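Local coordinates for protein xyloglucan-specific endo-beta-1,4-glucanase BoGH9A (Bacteroides ovatus, PDB 6DHT) that hydrolyses internal beta-1,4-glucosidic linkages in the backbone of xyloglucan, releasing xyloglucan oligosaccharides, at residues V143-S151 / L320-I328; D233-F244 / Q256-A267. All blocks are in the same frame, centred on the assembly; numbering follows the deposited sequence.

Both contacts lie within the glycoside hydrolase family 9 region, on the same side of the chain's centre, their own centres about 9 Å apart, and meet in a small mixed sheet. Contact 2 supplies an antiparallel pair, strands 239-241 and 259-260; contact 1 adds strand 143-145, parallel to 259-260, with Leu144 N 3.0 Å from Arg258 O and Leu144 O 3.0 Å from Val260 N, both probable hydrogen bonds. In sequence, contact 2 falls wholly between the two segments of contact 1. The predicted nucleophile Asp171 is nearer contact 2: its side chain is about 6 Å from that of Thr241, against about 10 Å from that of Ile328 in contact 1.

Contact 1: residues V143-S151 / L320-I328; sequences VLIHPSAAS and LNQKYQPAI
A contact centred on His146 joins the turn after strand 143-145 to the end of helix 317-321 and the loop that follows, within the glycoside hydrolase family 9 domain. The imidazole is held at both nitrogens. Its NE2 donates to Pro326 O at 2.8 Å, a nearly straight bond (165°) lying in the ring plane and in the carbonyl plane. On the other side ND1 accepts from Ser148 N and shares a 2.7 Å hydrogen bond with Ser148 OG, which fixes the ring's rotation. With CG anti to the backbone N (chi1 -167°), the ring reaches across to segment 320-328, where Leu320 CD2 from the helix and Tyr324 CB and Ile328 CD1 from the loop lie obliquely to it. Pro147 CD lies over one face of the imidazole, offset toward its rim. Tyr324 in turn spreads its ring under the 3-10 turn: Ser148 CA sits over the ring centre at 3.7 Å, a CH-pi contact, while Pro147 CB comes to 3.6 Å from Tyr324 CD1. Leu320 CD1 closes on Ser148 CB. The peptide bond before Pro326, whose carbonyl is the acceptor, is cis. Tyr259 of strand 259-260 meets His146 edge-to-face and also touches Pro326, while Ile328 rests on Lys239 and Thr241 of strand 239-241.

Contact 2: residues D233-F244 / Q256-A267; sequences DGGVYHKLTTPF and QQRYVVQKSVTA
The Tyr237 ring carries Val260 CG2 over the centre of one face, a CH-pi contact 3.9 Å from the centroid, while Val261 O lies at its edge. The His238 ring is met in plane by Ser264 OG, 2.8 Å from ND1. The same hydroxyl accepts from Ala267 N, Ser264 being the N-cap of helix 265-281, which ties the imidazole to the helix start. Leu240 CD2 lies over one face of the Arg258 guanidinium, 3.4 Å from NE, and Thr242 CG2 is at its edge; Asp140 pairs with this arginine in a salt bridge. Thr241 O lies at the Tyr259 ring edge, and Pro243 CG approaches the ring obliquely. Between these groups the backbones pair antiparallel, Thr241 and Tyr259 forming the hydrogen-bonded pair and Leu240 and Val260 the non-hydrogen-bonded one. At one end the Gln256 amide grips Phe244: OE1 takes its N-H on a lone pair, and NE2 gives to Phe244 O at 2.9 Å. Thr242 OG1 reaches that oxygen from the opposite face. At the other end the extended Lys263 chain runs alongside Tyr237 to a salt bridge with Asp233, NZ to OD2 2.8 Å, and has a second carboxylate partner in Asp230. Strand 143-145 flanks 259-260, strand 174-175 flanks 239-241, and helix 176-192 packs against Val236, His238, Thr266 and Ala267.

Contact 1: residues V143-S151 / L320-I328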
loop_
_atom_site.group_PDB
_atom_site.type_symbol
_atom_site.label_atom_id
_atom_site.label_comp_id
_atom_site.label_asym_id
_atom_site.label_seq_id
_atom_site.Cartn_x
_atom_site.Cartn_y
_atom_site.Cartn_z
ATOM N N VAL A 143 -2.597 19.074 -21.658
ATOM C CA VAL A 143 -1.699 19.331 -20.540
ATOM C C VAL A 143 -0.489 20.139 -21.002
ATOM O O VAL A 143 0.089 19.847 -22.041
ATOM C CB VAL A 143 -1.259 17.975 -19.893
ATOM C CG1 VAL A 143 -0.269 18.183 -18.754
ATOM C CG2 VAL A 143 -2.473 17.229 -19.383
ATOM N N LEU A 144 -0.116 21.134 -20.210
ATOM C CA LEU A 144 0.942 22.077 -20.574
ATOM C C LEU A 144 2.304 21.679 -20.043
ATOM O O LEU A 144 2.443 21.278 -18.887
ATOM C CB LEU A 144 0.616 23.456 -20.002
ATOM C CG LEU A 144 -0.064 24.469 -20.923
ATOM C CD1 LEU A 144 -1.165 23.847 -21.763
ATOM C CD2 LEU A 144 -0.613 25.605 -20.074
ATOM N N ILE A 145 3.320 21.808 -20.885
ATOM C CA ILE A 145 4.688 21.770 -20.400
ATOM C C ILE A 145 4.914 23.022 -19.563
ATOM O O ILE A 145 4.961 24.135 -20.091
ATOM C CB ILE A 145 5.714 21.731 -21.561
ATOM C CG1 ILE A 145 5.526 20.480 -22.427
ATOM C CG2 ILE A 145 7.135 21.815 -21.025
ATOM C CD1 ILE A 145 5.861 19.138 -21.744
ATOM N N HIS A 146 5.015 22.847 -18.255
ATOM C CA HIS A 146 5.401 23.902 -17.337
ATOM C C HIS A 146 6.796 24.412 -17.705
ATOM O O HIS A 146 7.579 23.675 -18.294
ATOM C CB HIS A 146 5.406 23.332 -15.929
ATOM C CG HIS A 146 5.494 24.352 -14.842
ATOM N ND1 HIS A 146 6.667 24.620 -14.171
ATOM C CD2 HIS A 146 4.552 25.143 -14.280
ATOM C CE1 HIS A 146 6.444 25.530 -13.243
ATOM N NE2 HIS A 146 5.164 25.860 -13.282
ATOM N N PRO A 147 7.102 25.684 -17.395
ATOM C CA PRO A 147 8.458 26.152 -17.696
ATOM C C PRO A 147 9.559 25.285 -17.072
ATOM O O PRO A 147 10.617 25.138 -17.679
ATOM C CB PRO A 147 8.467 27.562 -17.103
ATOM C CG PRO A 147 7.063 28.023 -17.259
ATOM C CD PRO A 147 6.214 26.797 -17.007
ATOM N N SER A 148 9.306 24.702 -15.902
ATOM C CA SER A 148 10.303 23.853 -15.250
ATOM C C SER A 148 10.575 22.561 -16.032
ATOM O O SER A 148 11.596 21.902 -15.818
ATOM C CB SER A 148 9.847 23.485 -13.847
ATOM O OG SER A 148 8.629 22.766 -13.906
ATOM N N ALA A 149 9.672 22.210 -16.942
ATOM C CA ALA A 149 9.770 20.965 -17.692
ATOM C C ALA A 149 10.201 21.152 -19.144
ATOM O O ALA A 149 10.325 20.172 -19.876
ATOM C CB ALA A 149 8.427 20.218 -17.639
ATOM N N ALA A 150 10.440 22.398 -19.555
ATOM C CA ALA A 150 10.724 22.692 -20.959
ATOM C C ALA A 150 11.957 21.981 -21.498
ATOM O O ALA A 150 12.947 21.806 -20.790
ATOM C CB ALA A 150 10.882 24.189 -21.153
ATOM N N SER A 151 11.878 21.581 -22.761
ATOM C CA SER A 151 13.014 21.003 -23.474
ATOM C C SER A 151 13.086 21.630 -24.879
ATOM O O SER A 151 12.149 22.319 -25.289
ATOM C CB SER A 151 12.863 19.481 -23.539
ATOM O OG SER A 151 11.771 19.102 -24.357
ATOM N N LEU A 320 11.965 25.333 -7.256
ATOM C CA LEU A 320 11.302 25.396 -8.543
ATOM C C LEU A 320 10.445 26.654 -8.590
ATOM O O LEU A 320 10.389 27.347 -9.607
ATOM C CB LEU A 320 10.441 24.146 -8.735
ATOM C CG LEU A 320 9.695 23.967 -10.056
ATOM C CD1 LEU A 320 9.491 22.473 -10.322
ATOM C CD2 LEU A 320 8.350 24.684 -10.040
ATOM N N ASN A 321 9.786 26.947 -7.476
ATOM C CA ASN A 321 8.872 28.081 -7.410
ATOM C C ASN A 321 9.594 29.430 -7.466
ATOM O O ASN A 321 8.984 30.443 -7.800
ATOM C CB ASN A 321 8.008 27.976 -6.157
ATOM C CG ASN A 321 6.962 26.881 -6.265
ATOM O OD1 ASN A 321 6.602 26.472 -7.365
ATOM N ND2 ASN A 321 6.445 26.437 -5.124
ATOM N N GLN A 322 10.884 29.436 -7.145
ATOM C CA GLN A 322 11.691 30.655 -7.215
ATOM C C GLN A 322 12.161 30.963 -8.619
ATOM O O GLN A 322 12.626 32.069 -8.888
ATOM C CB GLN A 322 12.900 30.523 -6.306
ATOM C CG GLN A 322 12.521 30.526 -4.852
ATOM C CD GLN A 322 13.713 30.425 -3.936
ATOM O OE1 GLN A 322 14.819 30.098 -4.368
ATOM N NE2 GLN A 322 13.497 30.711 -2.658
ATOM N N LYS A 323 12.043 29.990 -9.514
ATOM C CA LYS A 323 12.581 30.108 -10.854
ATOM C C LYS A 323 11.507 30.081 -11.924
ATOM O O LYS A 323 11.751 30.493 -13.064
ATOM C CB LYS A 323 13.548 28.963 -11.134
ATOM C CG LYS A 323 14.819 29.004 -10.312
ATOM C CD LYS A 323 15.790 27.893 -10.698
ATOM C CE LYS A 323 16.159 27.951 -12.171
ATOM N NZ LYS A 323 17.274 27.020 -12.511
ATOM N N TYR A 324 10.327 29.584 -11.568
ATOM C CA TYR A 324 9.311 29.271 -12.569
ATOM C C TYR A 324 7.904 29.599 -12.095
ATOM O O TYR A 324 7.609 29.558 -10.895
ATOM C CB TYR A 324 9.372 27.788 -12.938
ATOM C CG TYR A 324 10.719 27.320 -13.446
ATOM C CD1 TYR A 324 11.134 27.605 -14.738
ATOM C CD2 TYR A 324 11.564 26.565 -12.638
ATOM C CE1 TYR A 324 12.359 27.167 -15.211
ATOM C CE2 TYR A 324 12.788 26.126 -13.099
ATOM C CZ TYR A 324 13.182 26.429 -14.386
ATOM O OH TYR A 324 14.401 25.994 -14.848
ATOM N N GLN A 325 7.042 29.903 -13.059
ATOM C CA GLN A 325 5.660 30.268 -12.786
ATOM C C GLN A 325 4.767 29.548 -13.780
ATOM O O GLN A 325 5.166 29.335 -14.906
ATOM C CB GLN A 325 5.469 31.786 -12.888
ATOM C CG GLN A 325 6.127 32.522 -11.753
ATOM C CD GLN A 325 6.140 34.019 -11.954
ATOM O OE1 GLN A 325 6.093 34.511 -13.084
ATOM N NE2 GLN A 325 6.202 34.757 -10.853
ATOM N N PRO A 326 3.550 29.163 -13.357
ATOM C CA PRO A 326 2.961 29.414 -12.043
ATOM C C PRO A 326 3.587 28.546 -10.965
ATOM O O PRO A 326 4.114 27.465 -11.266
ATOM C CB PRO A 326 1.489 29.033 -12.241
ATOM C CG PRO A 326 1.509 28.041 -13.326
ATOM C CD PRO A 326 2.611 28.471 -14.253
ATOM N N ALA A 327 3.542 29.017 -9.732
ATOM C CA ALA A 327 4.066 28.254 -8.618
ATOM C C ALA A 327 3.231 26.984 -8.477
ATOM O O ALA A 327 2.030 26.993 -8.740
ATOM C CB ALA A 327 4.010 29.066 -7.353
ATOM N N ILE A 328 3.887 25.896 -8.088
ATOM C CA ILE A 328 3.235 24.606 -7.882
ATOM C C ILE A 328 3.201 24.324 -6.392
ATOM O O ILE A 328 4.230 24.421 -5.731
ATOM C CB ILE A 328 4.036 23.497 -8.581
ATOM C CG1 ILE A 328 4.258 23.827 -10.061
ATOM C CG2 ILE A 328 3.339 22.141 -8.396
ATOM C CD1 ILE A 328 3.001 23.909 -10.889
#

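Contact 2: residues D233-F244 / Q256-A267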
loop_
_atom_site.group_PDB
_atom_site.type_symbol
_atom_site.label_atom_id
_atom_site.label_comp_id
_atom_site.label_asym_id
_atom_site.label_seq_id
_atom_site.Cartn_x
_atom_site.Cartn_y
_atom_site.Cartn_z
ATOM N N ASP A 233 15.136 12.872 -24.620
ATOM C CA ASP A 233 16.211 12.564 -23.679
ATOM C C ASP A 233 15.915 11.419 -22.697
ATOM O O ASP A 233 16.802 11.012 -21.950
ATOM C CB ASP A 233 16.622 13.812 -22.903
ATOM C CG ASP A 233 15.564 14.281 -21.930
ATOM O OD1 ASP A 233 14.448 13.712 -21.914
ATOM O OD2 ASP A 233 15.855 15.233 -21.177
ATOM N N GLY A 234 14.683 10.914 -22.694
ATOM C CA GLY A 234 14.333 9.777 -21.842
ATOM C C GLY A 234 13.960 10.137 -20.409
ATOM O O GLY A 234 13.596 9.257 -19.628
ATOM N N GLY A 235 14.054 11.412 -20.046
ATOM C CA GLY A 235 13.720 11.844 -18.702
ATOM C C GLY A 235 12.222 11.796 -18.460
ATOM O O GLY A 235 11.430 11.675 -19.398
ATOM N N VAL A 236 11.850 11.820 -17.191
ATOM C CA VAL A 236 10.459 11.607 -16.771
ATOM C C VAL A 236 10.023 12.757 -15.868
ATOM O O VAL A 236 10.683 13.059 -14.881
ATOM C CB VAL A 236 10.304 10.242 -16.057
ATOM C CG1 VAL A 236 8.855 10.000 -15.608
ATOM C CG2 VAL A 236 10.750 9.133 -16.959
ATOM N N TYR A 237 8.915 13.406 -16.235
ATOM C CA TYR A 237 8.373 14.529 -15.476
ATOM C C TYR A 237 7.935 14.014 -14.117
ATOM O O TYR A 237 7.387 12.914 -14.025
ATOM C CB TYR A 237 7.189 15.153 -16.236
ATOM C CG TYR A 237 7.534 15.525 -17.670
ATOM C CD1 TYR A 237 8.471 16.514 -17.941
ATOM C CD2 TYR A 237 6.912 14.912 -18.727
ATOM C CE1 TYR A 237 8.786 16.851 -19.243
ATOM C CE2 TYR A 237 7.222 15.234 -20.027
ATOM C CZ TYR A 237 8.161 16.202 -20.275
ATOM O OH TYR A 237 8.446 16.502 -21.583
ATOM N N HIS A 238 8.191 14.784 -13.067
ATOM C CA HIS A 238 7.946 14.339 -11.690
ATOM C C HIS A 238 6.473 14.052 -11.436
ATOM O O HIS A 238 6.131 13.042 -10.806
ATOM C CB HIS A 238 8.475 15.390 -10.719
ATOM C CG HIS A 238 8.579 14.945 -9.292
ATOM N ND1 HIS A 238 9.516 14.031 -8.844
ATOM C CD2 HIS A 238 7.888 15.326 -8.198
ATOM C CE1 HIS A 238 9.395 13.875 -7.543
ATOM N NE2 HIS A 238 8.407 14.645 -7.122
ATOM N N LYS A 239 5.591 14.940 -11.885
ATOM C CA LYS A 239 4.161 14.771 -11.649
ATOM C C LYS A 239 3.343 15.547 -12.685
ATOM O O LYS A 239 3.882 16.401 -13.425
ATOM C CB LYS A 239 3.799 15.210 -10.239
ATOM C CG LYS A 239 4.168 16.675 -9.946
ATOM C CD LYS A 239 3.730 17.087 -8.552
ATOM C CE LYS A 239 4.272 18.465 -8.168
ATOM N NZ LYS A 239 3.782 18.934 -6.855
ATOM N N LEU A 240 2.054 15.226 -12.746
ATOM C CA LEU A 240 1.076 15.934 -13.549
ATOM C C LEU A 240 0.117 16.548 -12.554
ATOM O O LEU A 240 -0.486 15.847 -11.742
ATOM C CB LEU A 240 0.392 14.985 -14.522
ATOM C CG LEU A 240 -0.535 15.592 -15.585
ATOM C CD1 LEU A 240 -0.792 14.598 -16.689
ATOM C CD2 LEU A 240 -1.858 16.008 -14.967
ATOM N N THR A 241 0.004 17.878 -12.568
ATOM C CA THR A 241 -0.625 18.582 -11.464
ATOM C C THR A 241 -1.261 19.903 -11.892
ATOM O O THR A 241 -0.922 20.476 -12.934
ATOM C CB THR A 241 0.432 18.866 -10.350
ATOM O OG1 THR A 241 -0.168 19.435 -9.193
ATOM C CG2 THR A 241 1.567 19.770 -10.882
ATOM N N THR A 242 -2.198 20.358 -11.078
ATOM C CA THR A 242 -2.664 21.742 -11.141
ATOM C C THR A 242 -1.706 22.552 -10.292
ATOM O O THR A 242 -0.942 22.011 -9.507
ATOM C CB THR A 242 -4.075 21.836 -10.582
ATOM O OG1 THR A 242 -4.134 21.168 -9.325
ATOM C CG2 THR A 242 -5.073 21.215 -11.522
ATOM N N PRO A 243 -1.727 23.890 -10.426
ATOM C CA PRO A 243 -0.823 24.657 -9.563
ATOM C C PRO A 243 -1.180 24.593 -8.079
ATOM O O PRO A 243 -0.292 24.560 -7.214
ATOM C CB PRO A 243 -0.995 26.093 -10.089
ATOM C CG PRO A 243 -1.344 25.899 -11.514
ATOM C CD PRO A 243 -2.249 24.693 -11.538
ATOM N N PHE A 244 -2.477 24.613 -7.775
ATOM C CA PHE A 244 -2.970 24.484 -6.414
ATOM C C PHE A 244 -3.862 23.246 -6.281
ATOM O O PHE A 244 -4.499 22.822 -7.234
ATOM C CB PHE A 244 -3.832 25.701 -6.008
ATOM C CG PHE A 244 -3.072 26.994 -5.879
ATOM C CD1 PHE A 244 -2.332 27.268 -4.740
ATOM C CD2 PHE A 244 -3.128 27.942 -6.886
ATOM C CE1 PHE A 244 -1.630 28.460 -4.618
ATOM C CE2 PHE A 244 -2.436 29.142 -6.769
ATOM C CZ PHE A 244 -1.687 29.394 -5.632
ATOM N N GLN A 256 -8.951 24.112 -12.961
ATOM C CA GLN A 256 -7.553 24.530 -13.061
ATOM C C GLN A 256 -6.817 23.868 -14.219
ATOM O O GLN A 256 -7.121 22.739 -14.612
ATOM C CB GLN A 256 -6.795 24.249 -11.772
ATOM C CG GLN A 256 -7.052 25.200 -10.649
ATOM C CD GLN A 256 -6.096 24.969 -9.495
ATOM O OE1 GLN A 256 -4.909 25.297 -9.576
ATOM N NE2 GLN A 256 -6.594 24.343 -8.436
ATOM N N GLN A 257 -5.832 24.572 -14.758
ATOM C CA GLN A 257 -5.021 24.042 -15.844
ATOM C C GLN A 257 -4.089 22.949 -15.303
ATOM O O GLN A 257 -3.581 23.065 -14.185
ATOM C CB GLN A 257 -4.215 25.180 -16.503
ATOM C CG GLN A 257 -3.205 24.754 -17.560
ATOM C CD GLN A 257 -3.849 24.101 -18.777
ATOM O OE1 GLN A 257 -3.592 22.928 -19.075
ATOM N NE2 GLN A 257 -4.677 24.862 -19.497
ATOM N N ARG A 258 -3.871 21.920 -16.119
ATOM C CA ARG A 258 -2.997 20.788 -15.771
ATOM C C ARG A 258 -1.626 20.929 -16.426
ATOM O O ARG A 258 -1.527 21.262 -17.614
ATOM C CB ARG A 258 -3.657 19.466 -16.198
ATOM C CG ARG A 258 -5.005 19.200 -15.534
ATOM C CD ARG A 258 -4.857 18.626 -14.142
ATOM N NE ARG A 258 -4.903 17.163 -14.147
ATOM C CZ ARG A 258 -5.053 16.427 -13.043
ATOM N NH1 ARG A 258 -5.117 16.980 -11.845
ATOM N NH2 ARG A 258 -5.100 15.108 -13.149
ATOM N N TYR A 259 -0.579 20.674 -15.643
ATOM C CA TYR A 259 0.808 20.798 -16.093
ATOM C C TYR A 259 1.605 19.536 -15.816
ATOM O O TYR A 259 1.302 18.831 -14.860
ATOM C CB TYR A 259 1.532 21.922 -15.351
ATOM C CG TYR A 259 0.988 23.315 -15.581
ATOM C CD1 TYR A 259 -0.048 23.801 -14.815
ATOM C CD2 TYR A 259 1.545 24.142 -16.541
ATOM C CE1 TYR A 259 -0.548 25.075 -15.008
ATOM C CE2 TYR A 259 1.056 25.429 -16.742
ATOM C CZ TYR A 259 0.007 25.881 -15.974
ATOM O OH TYR A 259 -0.497 27.152 -16.154
ATOM N N VAL A 260 2.614 19.267 -16.634
ATOM C CA VAL A 260 3.708 18.377 -16.234
ATOM C C VAL A 260 4.886 19.256 -15.846
ATOM O O VAL A 260 5.154 20.289 -16.482
ATOM C CB VAL A 260 4.106 17.314 -17.301
ATOM C CG1 VAL A 260 2.937 16.366 -17.594
ATOM C CG2 VAL A 260 4.603 17.964 -18.574
ATOM N N VAL A 261 5.552 18.889 -14.765
ATOM C CA VAL A 261 6.639 19.678 -14.223
ATOM C C VAL A 261 7.998 18.974 -14.322
ATOM O O VAL A 261 8.113 17.862 -14.874
ATOM C CB VAL A 261 6.328 20.073 -12.789
ATOM C CG1 VAL A 261 5.025 20.863 -12.741
ATOM C CG2 VAL A 261 6.213 18.829 -11.906
ATOM N N GLN A 262 9.003 19.668 -13.784
ATOM C CA GLN A 262 10.415 19.292 -13.807
ATOM C C GLN A 262 10.691 17.790 -13.755
ATOM O O GLN A 262 10.185 17.089 -12.880
ATOM C CB GLN A 262 11.113 19.945 -12.613
ATOM C CG GLN A 262 12.628 19.773 -12.568
ATOM C CD GLN A 262 13.180 19.719 -11.143
ATOM O OE1 GLN A 262 13.079 20.684 -10.382
ATOM N NE2 GLN A 262 13.757 18.570 -10.769
ATOM N N LYS A 263 11.520 17.320 -14.673
ATOM C CA LYS A 263 12.052 15.959 -14.616
ATOM C C LYS A 263 12.870 15.761 -13.345
ATOM O O LYS A 263 13.597 16.655 -12.926
ATOM C CB LYS A 263 12.932 15.709 -15.842
ATOM C CG LYS A 263 12.195 15.714 -17.160
ATOM C CD LYS A 263 13.194 15.794 -18.316
ATOM C CE LYS A 263 12.507 15.749 -19.659
ATOM N NZ LYS A 263 13.337 16.414 -20.720
ATOM N N SER A 264 12.761 14.588 -12.713
ATOM C CA SER A 264 13.544 14.311 -11.505
ATOM C C SER A 264 14.224 12.951 -11.619
ATOM O O SER A 264 13.768 12.083 -12.355
ATOM C CB SER A 264 12.671 14.346 -10.262
ATOM O OG SER A 264 11.762 13.255 -10.269
ATOM N N VAL A 265 15.316 12.789 -10.883
ATOM C CA VAL A 265 16.088 11.558 -10.931
ATOM C C VAL A 265 15.281 10.421 -10.311
ATOM O O VAL A 265 15.305 9.299 -10.818
ATOM C CB VAL A 265 17.455 11.730 -10.225
ATOM C CG1 VAL A 265 17.299 12.035 -8.750
ATOM C CG2 VAL A 265 18.328 10.533 -10.455
ATOM N N THR A 266 14.527 10.734 -9.262
ATOM C CA THR A 266 13.718 9.715 -8.587
ATOM C C THR A 266 12.530 9.287 -9.461
ATOM O O THR A 266 12.206 8.107 -9.547
ATOM C CB THR A 266 13.250 10.215 -7.234
ATOM O OG1 THR A 266 12.735 11.544 -7.383
ATOM C CG2 THR A 266 14.400 10.227 -6.258
ATOM N N ALA A 267 11.889 10.225 -10.139
ATOM C CA ALA A 267 10.859 9.848 -11.103
ATOM C C ALA A 267 11.402 8.929 -12.183
ATOM O O ALA A 267 10.785 7.916 -12.543
ATOM C CB ALA A 267 10.216 11.084 -11.723
HETATM O O HOH W 1 13.775 12.396 -15.196
#